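Local coordinates for protein lipolytic enzyme, g-d-s-l (Clostridium thermocellum, PDB 2W47) that is a family 6 carbohydrate-binding module of a G-D-S-L lipolytic enzyme, holding a glycan and a calcium ion together in one pocket, at residues 7-20 with 30-44. Sequence-based numbering, arbitrary orientation.
Sequences YQAEDAIIYNAILE and CYVNYHNEVGGYIEW. With CA (calcium ion), chain C; AQA (4-deoxy-beta-L-threo-hex-4-enopyranuronic acid), chain B.
E20 spreads its carboxylate between two side chains of strand 31-34. Y31 OH donates to E20 OE1 at 2.6 Å, arriving on the anti side, while N33 ND2 reaches E20 OE2 at 2.9 Å from above the carboxylate plane. With chi1 at 74°, E20 CG sits between its backbone N and carbonyl carbon, and the extended chain carries the carboxylate over to strand 31-34, where it meets both partners. N33 turns its other amide atom, OD1, to calcium at 2.2 Å; Y34 O, N36 OD1, three waters and O6B of the AQA sugar complete the metal shell.

Backbone bonds pair 17-20 with 31-34 and 13-15 with 41-44, both antiparallel; at the bend between them N16 O accepts from H35 N, and the imidazole lies flat against the N16 carbonyl carbon.

Aromatic rings pack in two further places. The W44 indole is sandwiched between Y7 CB on one face and A12 CB on the other, and W44 NE1 donates to Q8 O at 2.9 Å, with the acceptor in the indole plane, fixing the ring's rotation. Y15 lays CB over the Y41 ring, 3.5 Å from its centroid.

A17, L19 and A9 pack on V32. The whole joins the edge of a family 6 beta-sandwich to its calcium-bridged glycan pocket.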
loop_
_atom_site.group_PDB
_atom_site.type_symbol
_atom_site.label_atom_id
_atom_site.label_comp_id
_atom_site.label_asym_id
_atom_site.label_seq_id
_atom_site.Cartn_x
_atom_site.Cartn_y
_atom_site.Cartn_z
ATOM N N TYR A 7 1.443 -3.182 8.885
ATOM C CA TYR A 7 -0.003 -3.287 8.762
ATOM C C TYR A 7 -0.269 -4.389 7.754
ATOM O O TYR A 7 -0.072 -4.206 6.547
ATOM C CB TYR A 7 -0.596 -1.938 8.335
ATOM C CG TYR A 7 -0.474 -0.926 9.441
ATOM C CD1 TYR A 7 -1.486 -0.777 10.389
ATOM C CD2 TYR A 7 0.683 -0.164 9.589
ATOM C CE1 TYR A 7 -1.360 0.129 11.435
ATOM C CE2 TYR A 7 0.819 0.742 10.631
ATOM C CZ TYR A 7 -0.201 0.879 11.550
ATOM O OH TYR A 7 -0.087 1.769 12.596
ATOM N N GLN A 8 -0.665 -5.558 8.254
ATOM C CA GLN A 8 -0.810 -6.724 7.395
ATOM C C GLN A 8 -2.068 -6.666 6.533
ATOM O O GLN A 8 -3.025 -5.967 6.854
ATOM C CB GLN A 8 -0.786 -8.029 8.211
ATOM C CG GLN A 8 0.624 -8.608 8.423
ATOM C CD GLN A 8 1.228 -9.122 7.132
ATOM O OE1 GLN A 8 0.521 -9.294 6.136
ATOM N NE2 GLN A 8 2.538 -9.373 7.140
ATOM N N ALA A 9 -2.052 -7.421 5.440
ATOM C CA ALA A 9 -3.172 -7.465 4.498
ATOM C C ALA A 9 -4.508 -7.730 5.198
ATOM O O ALA A 9 -5.515 -7.064 4.907
ATOM C CB ALA A 9 -2.915 -8.527 3.421
ATOM N N GLU A 10 -4.510 -8.682 6.131
ATOM C CA GLU A 10 -5.753 -9.111 6.784
ATOM C C GLU A 10 -6.383 -8.008 7.641
ATOM O O GLU A 10 -7.563 -8.090 8.004
ATOM C CB GLU A 10 -5.529 -10.390 7.625
ATOM C CG GLU A 10 -4.705 -10.145 8.910
ATOM C CD GLU A 10 -4.075 -11.375 9.570
ATOM O OE1 GLU A 10 -3.094 -11.174 10.320
ATOM O OE2 GLU A 10 -4.525 -12.520 9.362
ATOM N N ASP A 11 -5.605 -6.981 7.975
ATOM C CA ASP A 11 -6.107 -5.905 8.834
ATOM C C ASP A 11 -6.604 -4.685 8.063
ATOM O O ASP A 11 -7.108 -3.719 8.649
ATOM C CB ASP A 11 -5.073 -5.539 9.884
ATOM C CG ASP A 11 -4.902 -6.646 10.925
ATOM O OD1 ASP A 11 -5.924 -7.212 11.383
ATOM O OD2 ASP A 11 -3.756 -6.973 11.261
ATOM N N ALA A 12 -6.483 -4.748 6.743
ATOM C CA ALA A 12 -6.991 -3.698 5.887
ATOM C C ALA A 12 -8.494 -3.816 5.714
ATOM O O ALA A 12 -9.081 -4.879 5.913
ATOM C CB ALA A 12 -6.318 -3.769 4.529
ATOM N N ILE A 13 -9.104 -2.699 5.348
ATOM C CA ILE A 13 -10.442 -2.675 4.798
ATOM C C ILE A 13 -10.241 -2.678 3.293
ATOM O O ILE A 13 -9.475 -1.864 2.764
ATOM C CB ILE A 13 -11.193 -1.414 5.267
ATOM C CG1 ILE A 13 -11.403 -1.485 6.783
ATOM C CG2 ILE A 13 -12.516 -1.228 4.507
ATOM C CD1 ILE A 13 -11.520 -0.127 7.470
ATOM N N ILE A 14 -10.865 -3.628 2.608
ATOM C CA ILE A 14 -10.646 -3.763 1.172
ATOM C C ILE A 14 -11.960 -3.678 0.410
ATOM O O ILE A 14 -13.022 -4.073 0.919
ATOM C CB ILE A 14 -9.828 -5.037 0.818
ATOM C CG1 ILE A 14 -10.629 -6.316 1.093
ATOM C CG2 ILE A 14 -8.485 -5.023 1.562
ATOM C CD1 ILE A 14 -9.855 -7.600 0.811
ATOM N N TYR A 15 -11.878 -3.167 -0.811
ATOM C CA TYR A 15 -13.039 -2.984 -1.662
ATOM C C TYR A 15 -12.667 -3.420 -3.065
ATOM O O TYR A 15 -11.660 -2.973 -3.606
ATOM C CB TYR A 15 -13.458 -1.519 -1.671
ATOM C CG TYR A 15 -14.468 -1.175 -2.742
ATOM C CD1 TYR A 15 -15.806 -1.533 -2.597
ATOM C CD2 TYR A 15 -14.087 -0.486 -3.892
ATOM C CE1 TYR A 15 -16.741 -1.222 -3.582
ATOM C CE2 TYR A 15 -15.016 -0.170 -4.883
ATOM C CZ TYR A 15 -16.333 -0.540 -4.715
ATOM O OH TYR A 15 -17.245 -0.222 -5.705
ATOM N N ASN A 16 -13.469 -4.292 -3.660
ATOM C CA ASN A 16 -13.157 -4.836 -4.980
ATOM C C ASN A 16 -11.722 -5.369 -5.048
ATOM O O ASN A 16 -10.936 -5.071 -5.959
ATOM C CB ASN A 16 -13.482 -3.827 -6.089
ATOM C CG ASN A 16 -14.956 -3.793 -6.402
ATOM O OD1 ASN A 16 -15.690 -4.709 -6.039
ATOM N ND2 ASN A 16 -15.395 -2.749 -7.084
ATOM N N ALA A 17 -11.406 -6.146 -4.024
ATOM C CA ALA A 17 -10.126 -6.795 -3.842
ATOM C C ALA A 17 -10.401 -7.967 -2.905
ATOM O O ALA A 17 -11.420 -7.963 -2.197
ATOM C CB ALA A 17 -9.142 -5.823 -3.218
ATOM N N ILE A 18 -9.513 -8.956 -2.916
ATOM C CA ILE A 18 -9.636 -10.121 -2.040
ATOM C C ILE A 18 -8.348 -10.361 -1.270
ATOM O O ILE A 18 -7.305 -9.790 -1.599
ATOM C CB ILE A 18 -10.008 -11.399 -2.838
ATOM C CG1 ILE A 18 -8.844 -11.853 -3.749
ATOM C CG2 ILE A 18 -11.311 -11.179 -3.610
ATOM C CD1 ILE A 18 -9.062 -13.179 -4.485
ATOM N N LEU A 19 -8.427 -11.214 -0.249
ATOM C CA LEU A 19 -7.255 -11.747 0.425
ATOM C C LEU A 19 -7.008 -13.127 -0.158
ATOM O O LEU A 19 -7.927 -13.950 -0.237
ATOM C CB LEU A 19 -7.510 -11.869 1.928
ATOM C CG LEU A 19 -7.833 -10.569 2.664
ATOM C CD1 LEU A 19 -8.083 -10.819 4.146
ATOM C CD2 LEU A 19 -6.715 -9.549 2.465
ATOM N N GLU A 20 -5.775 -13.385 -0.579
ATOM C CA GLU A 20 -5.442 -14.685 -1.150
ATOM C C GLU A 20 -4.041 -15.123 -0.757
ATOM O O GLU A 20 -3.290 -14.366 -0.122
ATOM C CB GLU A 20 -5.635 -14.698 -2.669
ATOM C CG GLU A 20 -4.588 -13.946 -3.438
ATOM C CD GLU A 20 -4.713 -14.102 -4.940
ATOM O OE1 GLU A 20 -3.668 -13.969 -5.610
ATOM O OE2 GLU A 20 -5.835 -14.335 -5.449
ATOM N N CYS A 30 -1.572 -13.778 4.447
ATOM C CA CYS A 30 -2.092 -13.603 3.097
ATOM C C CYS A 30 -1.640 -12.264 2.541
ATOM O O CYS A 30 -0.903 -11.523 3.186
ATOM C CB CYS A 30 -3.632 -13.668 3.117
ATOM S SG CYS A 30 -4.422 -12.404 4.161
ATOM N N TYR A 31 -2.107 -11.957 1.336
ATOM C CA TYR A 31 -1.882 -10.660 0.711
ATOM C C TYR A 31 -3.157 -10.256 -0.024
ATOM O O TYR A 31 -4.076 -11.072 -0.186
ATOM C CB TYR A 31 -0.677 -10.720 -0.238
ATOM C CG TYR A 31 -0.851 -11.692 -1.387
ATOM C CD1 TYR A 31 -1.475 -11.296 -2.576
ATOM C CD2 TYR A 31 -0.390 -13.004 -1.292
ATOM C CE1 TYR A 31 -1.644 -12.181 -3.636
ATOM C CE2 TYR A 31 -0.541 -13.900 -2.351
ATOM C CZ TYR A 31 -1.158 -13.481 -3.521
ATOM O OH TYR A 31 -1.315 -14.367 -4.559
ATOM N N VAL A 32 -3.212 -8.998 -0.453
ATOM C CA VAL A 32 -4.361 -8.495 -1.203
ATOM C C VAL A 32 -4.148 -8.641 -2.701
ATOM O O VAL A 32 -3.111 -8.263 -3.228
ATOM C CB VAL A 32 -4.633 -7.008 -0.907
ATOM C CG1 VAL A 32 -5.896 -6.554 -1.623
ATOM C CG2 VAL A 32 -4.777 -6.772 0.585
ATOM N N ASN A 33 -5.155 -9.184 -3.376
ATOM C CA ASN A 33 -5.215 -9.212 -4.829
ATOM C C ASN A 33 -6.415 -8.385 -5.259
ATOM O O ASN A 33 -7.555 -8.745 -4.971
ATOM C CB ASN A 33 -5.312 -10.665 -5.304
ATOM C CG ASN A 33 -5.626 -10.802 -6.784
ATOM O OD1 ASN A 33 -5.588 -9.836 -7.548
ATOM N ND2 ASN A 33 -5.972 -12.019 -7.186
ATOM N N TYR A 34 -6.145 -7.252 -5.910
ATOM C CA TYR A 34 -7.187 -6.357 -6.394
ATOM C C TYR A 34 -7.988 -7.026 -7.500
ATOM O O TYR A 34 -7.431 -7.771 -8.301
ATOM C CB TYR A 34 -6.546 -5.102 -6.988
ATOM C CG TYR A 34 -6.047 -4.066 -6.001
ATOM C CD1 TYR A 34 -4.883 -4.267 -5.266
ATOM C CD2 TYR A 34 -6.704 -2.848 -5.862
ATOM C CE1 TYR A 34 -4.404 -3.303 -4.391
ATOM C CE2 TYR A 34 -6.235 -1.868 -4.988
ATOM C CZ TYR A 34 -5.089 -2.110 -4.249
ATOM O OH TYR A 34 -4.594 -1.169 -3.372
ATOM N N HIS A 35 -9.288 -6.750 -7.580
ATOM C CA HIS A 35 -10.024 -7.080 -8.802
ATOM C C HIS A 35 -9.344 -6.384 -9.972
ATOM O O HIS A 35 -8.826 -5.270 -9.827
ATOM C CB HIS A 35 -11.466 -6.583 -8.727
ATOM C CG HIS A 35 -12.343 -7.357 -7.793
ATOM N ND1 HIS A 35 -11.881 -8.381 -6.993
ATOM C CD2 HIS A 35 -13.663 -7.227 -7.515
ATOM C CE1 HIS A 35 -12.884 -8.863 -6.278
ATOM N NE2 HIS A 35 -13.972 -8.171 -6.569
ATOM N N ASN A 36 -9.351 -7.033 -11.130
ATOM C CA ASN A 36 -8.754 -6.426 -12.306
ATOM C C ASN A 36 -9.721 -5.459 -12.971
ATOM O O ASN A 36 -10.372 -5.747 -13.987
ATOM C CB ASN A 36 -8.163 -7.497 -13.227
ATOM C CG ASN A 36 -6.922 -8.155 -12.614
ATOM O OD1 ASN A 36 -6.851 -8.373 -11.396
ATOM N ND2 ASN A 36 -5.939 -8.450 -13.443
ATOM N N GLU A 37 -9.839 -4.308 -12.323
ATOM C CA GLU A 37 -10.742 -3.240 -12.727
ATOM C C GLU A 37 -10.314 -1.933 -12.077
ATOM O O GLU A 37 -9.529 -1.926 -11.121
ATOM C CB GLU A 37 -12.189 -3.585 -12.350
ATOM C CG GLU A 37 -12.456 -3.647 -10.847
ATOM C CD GLU A 37 -13.860 -4.110 -10.515
ATOM O OE1 GLU A 37 -14.223 -5.246 -10.885
ATOM O OE2 GLU A 37 -14.594 -3.335 -9.873
ATOM N N VAL A 38 -10.823 -0.822 -12.598
ATOM C CA VAL A 38 -10.588 0.479 -11.991
ATOM C C VAL A 38 -11.255 0.543 -10.616
ATOM O O VAL A 38 -12.373 0.046 -10.433
ATOM C CB VAL A 38 -11.147 1.628 -12.887
ATOM C CG1 VAL A 38 -11.070 2.988 -12.188
ATOM C CG2 VAL A 38 -10.413 1.681 -14.214
ATOM N N GLY A 39 -10.565 1.131 -9.639
ATOM C CA GLY A 39 -11.249 1.590 -8.431
ATOM C C GLY A 39 -11.243 0.713 -7.199
ATOM O O GLY A 39 -11.739 1.138 -6.159
ATOM N N GLY A 40 -10.698 -0.498 -7.285
ATOM C CA GLY A 40 -10.511 -1.283 -6.069
ATOM C C GLY A 40 -9.596 -0.543 -5.121
ATOM O O GLY A 40 -8.782 0.296 -5.541
ATOM N N TYR A 41 -9.711 -0.823 -3.828
ATOM C CA TYR A 41 -8.811 -0.181 -2.887
ATOM C C TYR A 41 -8.515 -0.993 -1.659
ATOM O O TYR A 41 -9.248 -1.919 -1.318
ATOM C CB TYR A 41 -9.300 1.220 -2.475
ATOM C CG TYR A 41 -10.590 1.305 -1.671
ATOM C CD1 TYR A 41 -10.618 1.006 -0.302
ATOM C CD2 TYR A 41 -11.763 1.755 -2.271
ATOM C CE1 TYR A 41 -11.817 1.113 0.437
ATOM C CE2 TYR A 41 -12.946 1.877 -1.545
ATOM C CZ TYR A 41 -12.965 1.556 -0.202
ATOM O OH TYR A 41 -14.160 1.673 0.492
ATOM N N ILE A 42 -7.415 -0.631 -1.005
ATOM C CA ILE A 42 -7.049 -1.150 0.306
ATOM C C ILE A 42 -6.854 0.047 1.228
ATOM O O ILE A 42 -6.262 1.060 0.839
ATOM C CB ILE A 42 -5.763 -2.016 0.266
ATOM C CG1 ILE A 42 -4.540 -1.171 -0.110
ATOM C CG2 ILE A 42 -5.955 -3.202 -0.670
ATOM C CD1 ILE A 42 -3.268 -1.969 -0.343
ATOM N N GLU A 43 -7.373 -0.069 2.445
ATOM C CA GLU A 43 -7.335 1.026 3.398
ATOM C C GLU A 43 -6.912 0.511 4.754
ATOM O O GLU A 43 -7.426 -0.499 5.226
ATOM C CB GLU A 43 -8.716 1.660 3.486
ATOM C CG GLU A 43 -8.815 2.825 4.430
ATOM C CD GLU A 43 -10.160 3.484 4.326
ATOM O OE1 GLU A 43 -10.371 4.255 3.367
ATOM O OE2 GLU A 43 -11.016 3.245 5.214
ATOM N N TRP A 44 -5.982 1.218 5.384
ATOM C CA TRP A 44 -5.592 0.897 6.741
ATOM C C TRP A 44 -5.795 2.084 7.660
ATOM O O TRP A 44 -5.642 3.242 7.255
ATOM C CB TRP A 44 -4.117 0.517 6.804
ATOM C CG TRP A 44 -3.764 -0.866 6.374
ATOM C CD1 TRP A 44 -3.871 -2.013 7.110
ATOM C CD2 TRP A 44 -3.162 -1.239 5.133
ATOM N NE1 TRP A 44 -3.390 -3.081 6.392
ATOM C CE2 TRP A 44 -2.947 -2.632 5.176
ATOM C CE3 TRP A 44 -2.790 -0.529 3.984
ATOM C CZ2 TRP A 44 -2.374 -3.330 4.125
ATOM C CZ3 TRP A 44 -2.221 -1.228 2.935
ATOM C CH2 TRP A 44 -2.022 -2.615 3.014
HETATM CA CA CA C . -5.400 -8.425 -9.272
HETATM O O6A AQA B . -3.414 -9.891 -12.674
HETATM C C6 AQA B . -3.425 -10.118 -11.432
HETATM O O6B AQA B . -3.766 -9.247 -10.591
HETATM C C5 AQA B . -3.054 -11.322 -10.995
HETATM O O5 AQA B . -2.638 -12.285 -12.006
HETATM C C4 AQA B . -3.038 -11.617 -9.675
HETATM C C3 AQA B . -2.836 -13.048 -9.214
HETATM O O3 AQA B . -2.321 -13.105 -7.877
HETATM C C2 AQA B . -1.861 -13.712 -10.179
HETATM O O2 AQA B . -1.639 -15.078 -9.823
HETATM C C1 AQA B . -2.412 -13.640 -11.599
HETATM O O HOH W 1 -0.403 -11.664 5.685
HETATM O O HOH W 2 -14.036 -0.851 -8.426
HETATM O O HOH W 3 -3.826 -7.301 -7.587
HETATM O O HOH W 4 -6.367 -10.337 -10.264
HETATM O O HOH W 5 -5.302 -6.242 -10.055
#